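PDB 2WDD: sulfur oxidation protein soxB from Thermus thermophilus, which hydrolyses a sulfur-sulfur bond as the dimanganese thiosulfohydrolase of the Sox sulfur oxidation pathway, releasing sulfate from a cysteine S-thiosulfonate. Local coordinates for residues H359-L370 with L411-Y422; L384-Y393 with R524-Y533. All coordinates share one frame; numbering follows the deposited sequence.

Contacts 1 and 2 lie side by side, their centres about 15 Å apart, and alternate along the chain: strand 365-367 is followed by helix 380-392, strand 415-416 and helix 418-425 lie farther on, and helix 526-537 arrives last. That final helix joins the two. W418 of contact 1 packs its CZ2 on CB of A531 at 3.3 Å, and CD1 of L421 lies 3.8 Å from the backbone O of Y527. Y422 and Y527, whose rings meet edge-to-face, both belong to a pocket holding tertiary-butyl alcohol. The side chain of Y422 is about 10 Å from that of the manganese ligand H38; contact 2 lies away from the metal site.

Contact 1 of 2, residues H359-L370 with L411-Y422; sequences HLFTPLAVSETL and LPGQAITWDHLY. With TBU (tertiary-butyl alcohol), chain D.
H359 turns an imidazole edge to Y422, NE2 and OH sharing a hydrogen bond of 2.7 Å, while CB and CG of W418 lie over one imidazole face. The imidazole and the five-membered ring of W418 are 31° apart, an oblique pair, and CE1 of H359 comes within 3.3 Å of W418 CD2. With CG anti to the backbone N (chi1 170°), the H359 ring swings out to both partners, forming an aromatic cluster beside the tertiary-butyl alcohol. A water ties the carbonyls of H359 and T362 to W418 N. L360 O accepts from D419 N on a lone pair in the carbonyl plane, and L360 CD2 meets the edge of the Y422 ring, 3.8 Å from Y422 CE2. F361 lies alongside D419, CE1 near CB. T417, the N-cap of helix 418-425, sets CG2 near F361 O and forms a capping box with H420, its OG1 bond from H420 N being weak. P363 rests CB on A415 CB at 3.5 Å. L364 sends CD1 over the W418 face opposite H359 and tightly against L421 CD1, tip to tip at 3.5 Å; its N donates to I416 O. From A365 the segments form an antiparallel ladder, part of a three-stranded sheet in which 365-367 runs between 415-416 and 539-540: A365 O accepts from I416 N at 2.7 Å, and V366 faces A415 as a non-hydrogen-bonded pair. S367 opposes both G413 and Q414, a G1 beta bulge with G413 at positive phi in a type II turn. S367 N bonds Q414 O, and S367 O takes G413 N. Farther on, L370 CD1 touches L411 CD2.

Contact 2 of 2, residues L384-Y393 with R524-Y533; sequences LVGEAVKAIY and RPIYEVLAEY
The Y533 ring lies flat against helix 384-392, one face centred over A388 CA in a CH-pi contact. A391 CB reaches the ring obliquely, and a water at the ring edge links the Y533 hydroxyl to OE1 of E387, whose OE2 bonds Q383 NE2. At the Y393 ring, I392 CG2 covers one face and V529 CG1 meets the edge. CG of R524 sits between the backbone N and carbonyl carbon (chi1 63°), with the chain extended to NE, carrying the guanidinium to Y393. It stands 82° to that ring and grips the hydroxyl side-on, NE 3.0 Å and NH2 3.1 Å from Y393 OH, which lies close to the guanidinium plane. In the conformer given, one of two deposited, E532 is held end-on by NH1 and NH2. A leucine in place of R524 would probably leave the Y393 hydroxyl without its two donors and E532 without this countercharge. The I392 and V529 side chains slide past each other, L530 CD2 reaches A388 CB, and I526 CD1 meets V389 CG2. With axes 9.1 Å apart at 80°, Y533 is a single knob in a hole of E387, A388, A391 and I392, where two helices cross in the C-terminal part of a 5'-nucleotidase-family protein.

Contact 1 of 2, residues H359-L370 with L411-Y422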
loop_
_atom_site.group_PDB
_atom_site.type_symbol
_atom_site.label_atom_id
_atom_site.label_comp_id
_atom_site.label_asym_id
_atom_site.label_seq_id
_atom_site.Cartn_x
_atom_site.Cartn_y
_atom_site.Cartn_z
ATOM N N HIS A 359 15.372 13.885 16.179
ATOM C CA HIS A 359 13.922 13.936 16.100
ATOM C C HIS A 359 13.367 12.600 15.629
ATOM O O HIS A 359 12.479 12.028 16.254
ATOM C CB HIS A 359 13.481 15.033 15.128
ATOM C CG HIS A 359 12.021 15.002 14.802
ATOM N ND1 HIS A 359 11.046 15.290 15.734
ATOM C CD2 HIS A 359 11.370 14.728 13.647
ATOM C CE1 HIS A 359 9.856 15.188 15.166
ATOM N NE2 HIS A 359 10.025 14.847 13.901
ATOM N N LEU A 360 13.896 12.117 14.513
ATOM C CA LEU A 360 13.410 10.884 13.909
ATOM C C LEU A 360 13.594 9.589 14.688
ATOM O O LEU A 360 12.725 8.719 14.635
ATOM C CB LEU A 360 14.011 10.708 12.514
ATOM C CG LEU A 360 13.526 11.649 11.409
ATOM C CD1 LEU A 360 14.302 11.403 10.130
ATOM C CD2 LEU A 360 12.030 11.485 11.167
ATOM N N PHE A 361 14.741 9.426 15.347
ATOM C CA PHE A 361 15.075 8.151 15.975
ATOM C C PHE A 361 15.141 7.980 17.489
ATOM O O PHE A 361 15.315 6.861 17.973
ATOM C CB PHE A 361 16.300 7.540 15.296
ATOM C CG PHE A 361 16.240 7.606 13.795
ATOM C CD1 PHE A 361 15.364 6.793 13.089
ATOM C CD2 PHE A 361 16.995 8.536 13.099
ATOM C CE1 PHE A 361 15.279 6.875 11.709
ATOM C CE2 PHE A 361 16.910 8.623 11.719
ATOM C CZ PHE A 361 16.050 7.794 11.026
ATOM N N THR A 362 14.972 9.055 18.247
ATOM C CA THR A 362 14.972 8.910 19.697
ATOM C C THR A 362 13.701 8.167 20.098
ATOM O O THR A 362 12.626 8.419 19.554
ATOM C CB THR A 362 15.086 10.265 20.414
ATOM O OG1 THR A 362 16.241 10.960 19.933
ATOM C CG2 THR A 362 15.214 10.058 21.923
ATOM N N PRO A 363 13.811 7.234 21.051
ATOM C CA PRO A 363 12.578 6.528 21.414
ATOM C C PRO A 363 11.557 7.444 22.073
ATOM O O PRO A 363 11.903 8.279 22.919
ATOM C CB PRO A 363 13.054 5.477 22.428
ATOM C CG PRO A 363 14.513 5.327 22.178
ATOM C CD PRO A 363 14.990 6.676 21.733
ATOM N N LEU A 364 10.297 7.279 21.684
ATOM C CA LEU A 364 9.205 8.018 22.287
ATOM C C LEU A 364 8.619 7.143 23.390
ATOM O O LEU A 364 8.267 7.626 24.465
ATOM C CB LEU A 364 8.131 8.343 21.254
ATOM C CG LEU A 364 8.470 9.385 20.192
ATOM C CD1 LEU A 364 7.396 9.364 19.123
ATOM C CD2 LEU A 364 8.564 10.774 20.833
ATOM N N ALA A 365 8.530 5.845 23.116
ATOM C CA ALA A 365 8.023 4.891 24.091
ATOM C C ALA A 365 8.419 3.505 23.625
ATOM O O ALA A 365 8.811 3.324 22.476
ATOM C CB ALA A 365 6.497 4.979 24.197
ATOM N N VAL A 366 8.317 2.534 24.519
ATOM C CA VAL A 366 8.603 1.148 24.162
ATOM C C VAL A 366 7.292 0.378 24.040
ATOM O O VAL A 366 6.410 0.490 24.899
ATOM C CB VAL A 366 9.541 0.481 25.188
ATOM C CG1 VAL A 366 9.606 -1.038 24.957
ATOM C CG2 VAL A 366 10.921 1.102 25.095
ATOM N N SER A 367 7.154 -0.397 22.968
ATOM C CA SER A 367 5.972 -1.232 22.813
ATOM C C SER A 367 6.282 -2.620 23.350
ATOM O O SER A 367 7.249 -3.260 22.928
ATOM C CB SER A 367 5.566 -1.360 21.344
ATOM O OG SER A 367 4.364 -2.100 21.263
ATOM N N GLU A 368 5.467 -3.083 24.282
ATOM C CA GLU A 368 5.693 -4.392 24.871
ATOM C C GLU A 368 5.251 -5.546 23.978
ATOM O O GLU A 368 5.724 -6.671 24.119
ATOM C CB GLU A 368 5.053 -4.463 26.252
ATOM C CG GLU A 368 5.707 -3.479 27.207
ATOM C CD GLU A 368 5.266 -3.662 28.640
ATOM O OE1 GLU A 368 4.399 -4.523 28.890
ATOM O OE2 GLU A 368 5.786 -2.935 29.511
ATOM N N THR A 369 4.351 -5.255 23.050
ATOM C CA THR A 369 3.840 -6.289 22.166
ATOM C C THR A 369 3.794 -5.811 20.717
ATOM O O THR A 369 4.059 -4.655 20.425
ATOM C CB THR A 369 2.463 -6.786 22.626
ATOM O OG1 THR A 369 1.531 -5.708 22.548
ATOM C CG2 THR A 369 2.522 -7.283 24.075
ATOM N N LEU A 370 3.463 -6.730 19.815
ATOM C CA LEU A 370 3.426 -6.442 18.386
ATOM C C LEU A 370 2.386 -5.405 18.007
ATOM O O LEU A 370 1.202 -5.584 18.291
ATOM C CB LEU A 370 3.062 -7.725 17.641
ATOM C CG LEU A 370 3.161 -7.660 16.112
ATOM C CD1 LEU A 370 4.610 -7.499 15.689
ATOM C CD2 LEU A 370 2.536 -8.929 15.504
ATOM N N LEU A 411 7.929 -4.457 16.739
ATOM C CA LEU A 411 8.083 -5.741 17.416
ATOM C C LEU A 411 7.990 -5.581 18.923
ATOM O O LEU A 411 8.226 -4.497 19.462
ATOM C CB LEU A 411 9.441 -6.353 17.077
ATOM C CG LEU A 411 9.736 -6.658 15.605
ATOM C CD1 LEU A 411 11.113 -7.352 15.498
ATOM C CD2 LEU A 411 8.633 -7.548 15.049
ATOM N N PRO A 412 7.719 -6.682 19.631
ATOM C CA PRO A 412 7.694 -6.589 21.093
ATOM C C PRO A 412 9.054 -6.113 21.595
ATOM O O PRO A 412 10.099 -6.584 21.134
ATOM C CB PRO A 412 7.460 -8.040 21.527
ATOM C CG PRO A 412 6.751 -8.670 20.363
ATOM C CD PRO A 412 7.345 -8.027 19.151
ATOM N N GLY A 413 9.036 -5.168 22.530
ATOM C CA GLY A 413 10.251 -4.622 23.104
ATOM C C GLY A 413 10.906 -3.531 22.282
ATOM O O GLY A 413 11.903 -2.941 22.704
ATOM N N GLN A 414 10.346 -3.245 21.105
ATOM C CA GLN A 414 10.904 -2.233 20.220
ATOM C C GLN A 414 10.420 -0.825 20.561
ATOM O O GLN A 414 9.270 -0.632 20.945
ATOM C CB GLN A 414 10.607 -2.570 18.747
ATOM C CG GLN A 414 11.204 -1.574 17.765
ATOM C CD GLN A 414 10.979 -1.936 16.299
ATOM O OE1 GLN A 414 10.176 -2.813 15.969
ATOM N NE2 GLN A 414 11.679 -1.242 15.414
ATOM N N ALA A 415 11.311 0.151 20.432
ATOM C CA ALA A 415 10.955 1.533 20.701
ATOM C C ALA A 415 10.227 2.136 19.504
ATOM O O ALA A 415 10.620 1.918 18.351
ATOM C CB ALA A 415 12.213 2.352 21.019
ATOM N N ILE A 416 9.169 2.892 19.791
ATOM C CA ILE A 416 8.420 3.632 18.776
ATOM C C ILE A 416 9.116 4.982 18.624
ATOM O O ILE A 416 9.365 5.672 19.617
ATOM C CB ILE A 416 6.956 3.852 19.190
ATOM C CG1 ILE A 416 6.261 2.524 19.485
ATOM C CG2 ILE A 416 6.205 4.649 18.114
ATOM C CD1 ILE A 416 4.936 2.673 20.215
ATOM N N THR A 417 9.397 5.365 17.384
ATOM C CA THR A 417 10.092 6.618 17.098
ATOM C C THR A 417 9.238 7.529 16.235
ATOM O O THR A 417 8.188 7.121 15.721
ATOM C CB THR A 417 11.412 6.340 16.367
ATOM O OG1 THR A 417 11.115 5.864 15.045
ATOM C CG2 THR A 417 12.237 5.294 17.113
ATOM N N TRP A 418 9.690 8.767 16.067
ATOM C CA TRP A 418 8.973 9.696 15.209
ATOM C C TRP A 418 8.924 9.133 13.790
ATOM O O TRP A 418 7.921 9.280 13.093
ATOM C CB TRP A 418 9.644 11.069 15.206
ATOM C CG TRP A 418 9.015 12.025 16.161
ATOM C CD1 TRP A 418 9.508 12.426 17.370
ATOM C CD2 TRP A 418 7.778 12.712 15.978
ATOM N NE1 TRP A 418 8.643 13.315 17.957
ATOM C CE2 TRP A 418 7.574 13.518 17.120
ATOM C CE3 TRP A 418 6.814 12.718 14.966
ATOM C CZ2 TRP A 418 6.450 14.328 17.269
ATOM C CZ3 TRP A 418 5.712 13.534 15.104
ATOM C CH2 TRP A 418 5.536 14.330 16.250
ATOM N N ASP A 419 10.002 8.488 13.362
ATOM C CA ASP A 419 10.022 7.913 12.013
ATOM C C ASP A 419 8.879 6.912 11.854
ATOM O O ASP A 419 8.228 6.879 10.813
ATOM C CB ASP A 419 11.380 7.304 11.660
ATOM C CG ASP A 419 11.614 7.236 10.148
ATOM O OD1 ASP A 419 11.366 8.246 9.459
ATOM O OD2 ASP A 419 11.960 6.147 9.639
ATOM N N HIS A 420 8.591 6.148 12.907
ATOM C CA HIS A 420 7.461 5.219 12.865
ATOM C C HIS A 420 6.148 5.996 12.808
ATOM O O HIS A 420 5.230 5.628 12.078
ATOM C CB HIS A 420 7.429 4.306 14.094
ATOM C CG HIS A 420 8.593 3.370 14.198
ATOM N ND1 HIS A 420 9.309 3.221 15.367
ATOM C CD2 HIS A 420 9.118 2.480 13.320
ATOM C CE1 HIS A 420 10.237 2.297 15.201
ATOM N NE2 HIS A 420 10.152 1.839 13.963
ATOM N N LEU A 421 6.026 7.045 13.620
ATOM C CA LEU A 421 4.783 7.810 13.612
ATOM C C LEU A 421 4.508 8.331 12.200
ATOM O O LEU A 421 3.364 8.328 11.747
ATOM C CB LEU A 421 4.836 8.977 14.599
ATOM C CG LEU A 421 4.950 8.634 16.084
ATOM C CD1 LEU A 421 4.754 9.911 16.922
ATOM C CD2 LEU A 421 3.949 7.558 16.463
ATOM N N TYR A 422 5.546 8.791 11.506
ATOM C CA TYR A 422 5.370 9.285 10.141
ATOM C C TYR A 422 5.062 8.134 9.177
ATOM O O TYR A 422 4.275 8.297 8.248
ATOM C CB TYR A 422 6.599 10.052 9.663
ATOM C CG TYR A 422 6.896 11.334 10.427
ATOM C CD1 TYR A 422 5.890 12.239 10.733
ATOM C CD2 TYR A 422 8.199 11.636 10.817
ATOM C CE1 TYR A 422 6.170 13.406 11.443
ATOM C CE2 TYR A 422 8.489 12.804 11.518
ATOM C CZ TYR A 422 7.472 13.678 11.819
ATOM O OH TYR A 422 7.761 14.835 12.508
HETATM O O TBU D . 6.491 16.834 9.657
HETATM C C TBU D . 6.880 18.158 9.290
HETATM C C1 TBU D . 7.615 18.830 10.433
HETATM C C2 TBU D . 7.802 18.075 8.073
HETATM C C3 TBU D . 5.634 18.985 8.969
HETATM O O HOH W 1 11.653 9.870 17.721
#

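Contact 2 of 2, residues L384-Y393 with R524-Y533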
loop_
_atom_site.group_PDB
_atom_site.type_symbol
_atom_site.label_atom_id
_atom_site.label_comp_id
_atom_site.label_asym_id
_atom_site.label_seq_id
_atom_site.Cartn_x
_atom_site.Cartn_y
_atom_site.Cartn_z
ATOM N N LEU A 384 -4.040 1.370 19.437
ATOM C CA LEU A 384 -3.159 2.264 20.182
ATOM C C LEU A 384 -3.528 3.721 19.890
ATOM O O LEU A 384 -3.627 4.546 20.804
ATOM C CB LEU A 384 -1.699 1.998 19.805
ATOM C CG LEU A 384 -0.625 2.853 20.479
ATOM C CD1 LEU A 384 0.734 2.175 20.348
ATOM C CD2 LEU A 384 -0.589 4.241 19.860
ATOM N N VAL A 385 -3.740 4.042 18.613
ATOM C CA VAL A 385 -4.110 5.406 18.249
ATOM C C VAL A 385 -5.432 5.781 18.932
ATOM O O VAL A 385 -5.578 6.880 19.472
ATOM C CB VAL A 385 -4.186 5.578 16.724
ATOM C CG1 VAL A 385 -4.767 6.960 16.362
ATOM C CG2 VAL A 385 -2.811 5.385 16.096
ATOM N N GLY A 386 -6.389 4.855 18.952
ATOM C CA GLY A 386 -7.661 5.102 19.596
ATOM C C GLY A 386 -7.477 5.399 21.072
ATOM O O GLY A 386 -8.101 6.323 21.597
ATOM N N GLU A 387 -6.615 4.624 21.732
ATOM C CA GLU A 387 -6.333 4.840 23.153
ATOM C C GLU A 387 -5.636 6.177 23.389
ATOM O O GLU A 387 -5.929 6.872 24.376
ATOM C CB GLU A 387 -5.481 3.699 23.710
ATOM C CG GLU A 387 -6.216 2.358 23.710
ATOM C CD GLU A 387 -5.408 1.247 24.346
ATOM O OE1 GLU A 387 -4.354 1.542 24.945
ATOM O OE2 GLU A 387 -5.832 0.081 24.262
ATOM N N ALA A 388 -4.704 6.537 22.510
ATOM C CA ALA A 388 -3.998 7.818 22.648
ATOM C C ALA A 388 -4.989 8.981 22.535
ATOM O O ALA A 388 -4.976 9.932 23.337
ATOM C CB ALA A 388 -2.911 7.950 21.581
ATOM N N VAL A 389 -5.859 8.917 21.536
ATOM C CA VAL A 389 -6.834 9.978 21.330
ATOM C C VAL A 389 -7.746 10.109 22.551
ATOM O O VAL A 389 -7.962 11.216 23.048
ATOM C CB VAL A 389 -7.635 9.782 20.018
ATOM C CG1 VAL A 389 -8.831 10.743 19.955
ATOM C CG2 VAL A 389 -6.726 9.984 18.798
ATOM N N LYS A 390 -8.243 8.986 23.070
ATOM C CA LYS A 390 -9.137 9.037 24.227
ATOM C C LYS A 390 -8.412 9.497 25.487
ATOM O O LYS A 390 -9.013 10.114 26.365
ATOM C CB LYS A 390 -9.813 7.688 24.451
ATOM C CG LYS A 390 -10.901 7.406 23.432
ATOM C CD LYS A 390 -11.857 6.339 23.937
ATOM C CE LYS A 390 -13.072 6.201 23.039
ATOM N NZ LYS A 390 -14.134 5.399 23.710
ATOM N N ALA A 391 -7.119 9.203 25.577
ATOM C CA ALA A 391 -6.348 9.627 26.739
ATOM C C ALA A 391 -6.211 11.145 26.765
ATOM O O ALA A 391 -6.299 11.765 27.828
ATOM C CB ALA A 391 -4.950 8.973 26.738
ATOM N N ILE A 392 -5.981 11.746 25.601
ATOM C CA ILE A 392 -5.802 13.190 25.529
ATOM C C ILE A 392 -7.115 13.949 25.414
ATOM O O ILE A 392 -7.217 15.104 25.865
ATOM C CB ILE A 392 -4.788 13.581 24.451
ATOM C CG1 ILE A 392 -3.407 13.025 24.815
ATOM C CG2 ILE A 392 -4.726 15.097 24.290
ATOM C CD1 ILE A 392 -2.412 13.099 23.696
ATOM N N TYR A 393 -8.125 13.296 24.849
ATOM C CA TYR A 393 -9.458 13.878 24.698
ATOM C C TYR A 393 -10.507 12.914 25.241
ATOM O O TYR A 393 -11.202 12.230 24.491
ATOM C CB TYR A 393 -9.747 14.165 23.225
ATOM C CG TYR A 393 -8.716 15.052 22.586
ATOM C CD1 TYR A 393 -8.760 16.425 22.760
ATOM C CD2 TYR A 393 -7.695 14.517 21.810
ATOM C CE1 TYR A 393 -7.817 17.244 22.180
ATOM C CE2 TYR A 393 -6.742 15.326 21.222
ATOM C CZ TYR A 393 -6.804 16.695 21.414
ATOM O OH TYR A 393 -5.852 17.519 20.857
ATOM N N ARG A 524 -5.396 19.515 14.863
ATOM C CA ARG A 524 -3.940 19.489 14.834
ATOM C C ARG A 524 -3.494 18.105 14.371
ATOM O O ARG A 524 -4.264 17.148 14.426
ATOM C CB ARG A 524 -3.357 19.828 16.195
ATOM C CG ARG A 524 -3.714 18.849 17.286
ATOM C CD ARG A 524 -2.800 19.064 18.476
ATOM N NE ARG A 524 -3.222 18.302 19.642
ATOM C CZ ARG A 524 -2.425 18.003 20.662
ATOM N NH1 ARG A 524 -1.166 18.411 20.665
ATOM N NH2 ARG A 524 -2.898 17.314 21.689
ATOM N N PRO A 525 -2.245 17.989 13.914
ATOM C CA PRO A 525 -1.803 16.696 13.362
ATOM C C PRO A 525 -1.929 15.522 14.314
ATOM O O PRO A 525 -1.539 15.599 15.471
ATOM C CB PRO A 525 -0.334 16.935 13.032
ATOM C CG PRO A 525 -0.217 18.432 12.886
ATOM C CD PRO A 525 -1.171 18.997 13.881
ATOM N N ILE A 526 -2.427 14.406 13.801
ATOM C CA ILE A 526 -2.573 13.225 14.631
ATOM C C ILE A 526 -1.252 12.825 15.282
ATOM O O ILE A 526 -1.247 12.371 16.427
ATOM C CB ILE A 526 -3.169 12.062 13.834
ATOM C CG1 ILE A 526 -3.428 10.863 14.753
ATOM C CG2 ILE A 526 -2.251 11.714 12.661
ATOM C CD1 ILE A 526 -4.391 11.145 15.896
ATOM N N TYR A 527 -0.146 12.913 14.543
ATOM C CA TYR A 527 1.150 12.510 15.096
ATOM C C TYR A 527 1.595 13.332 16.303
ATOM O O TYR A 527 2.317 12.823 17.160
ATOM C CB TYR A 527 2.248 12.366 14.040
ATOM C CG TYR A 527 2.298 13.471 13.019
ATOM C CD1 TYR A 527 2.791 14.736 13.345
ATOM C CD2 TYR A 527 1.958 13.230 11.693
ATOM C CE1 TYR A 527 2.874 15.738 12.385
ATOM C CE2 TYR A 527 2.051 14.219 10.736
ATOM C CZ TYR A 527 2.521 15.468 11.081
ATOM O OH TYR A 527 2.574 16.453 10.112
ATOM N N GLU A 528 1.138 14.585 16.382
ATOM C CA GLU A 528 1.461 15.412 17.545
ATOM C C GLU A 528 0.735 14.834 18.754
ATOM O O GLU A 528 1.287 14.787 19.861
ATOM C CB GLU A 528 1.055 16.870 17.327
ATOM C CG GLU A 528 1.943 17.588 16.320
ATOM C CD GLU A 528 1.573 19.054 16.120
ATOM O OE1 GLU A 528 0.667 19.558 16.825
ATOM O OE2 GLU A 528 2.197 19.704 15.254
ATOM N N VAL A 529 -0.503 14.386 18.550
ATOM C CA VAL A 529 -1.279 13.808 19.634
ATOM C C VAL A 529 -0.607 12.515 20.084
ATOM O O VAL A 529 -0.443 12.258 21.277
ATOM C CB VAL A 529 -2.744 13.563 19.179
ATOM C CG1 VAL A 529 -3.550 12.868 20.263
ATOM C CG2 VAL A 529 -3.410 14.876 18.764
ATOM N N LEU A 530 -0.199 11.700 19.112
ATOM C CA LEU A 530 0.455 10.445 19.434
ATOM C C LEU A 530 1.747 10.634 20.202
ATOM O O LEU A 530 1.994 9.931 21.180
ATOM C CB LEU A 530 0.729 9.645 18.167
ATOM C CG LEU A 530 -0.552 9.171 17.486
ATOM C CD1 LEU A 530 -0.212 8.531 16.164
ATOM C CD2 LEU A 530 -1.309 8.189 18.390
ATOM N N ALA A 531 2.573 11.577 19.758
ATOM C CA ALA A 531 3.842 11.827 20.426
ATOM C C ALA A 531 3.595 12.308 21.860
ATOM O O ALA A 531 4.276 11.869 22.774
ATOM C CB ALA A 531 4.701 12.816 19.648
ATOM N N GLU A 532 2.595 13.165 22.051
ATOM C CA GLU A 532 2.257 13.657 23.386
ATOM C C GLU A 532 1.901 12.501 24.316
ATOM O O GLU A 532 2.358 12.433 25.462
ATOM C CB GLU A 532 1.076 14.626 23.303
ATOM C CG GLU A 532 1.481 16.074 23.150
ATOM C CD GLU A 532 0.290 17.006 23.058
ATOM O OE1 GLU A 532 -0.818 16.613 23.475
ATOM O OE2 GLU A 532 0.464 18.129 22.557
ATOM N N TYR A 533 1.068 11.590 23.826
ATOM C CA TYR A 533 0.642 10.443 24.606
ATOM C C TYR A 533 1.820 9.519 24.911
ATOM O O TYR A 533 2.054 9.153 26.059
ATOM C CB TYR A 533 -0.419 9.663 23.833
ATOM C CG TYR A 533 -0.820 8.356 24.478
ATOM C CD1 TYR A 533 -1.529 8.336 25.669
ATOM C CD2 TYR A 533 -0.472 7.142 23.899
ATOM C CE1 TYR A 533 -1.929 7.129 26.247
ATOM C CE2 TYR A 533 -0.860 5.940 24.469
ATOM C CZ TYR A 533 -1.573 5.937 25.646
ATOM O OH TYR A 533 -1.955 4.734 26.205
HETATM O O HOH W 2 -1.884 2.309 24.973
#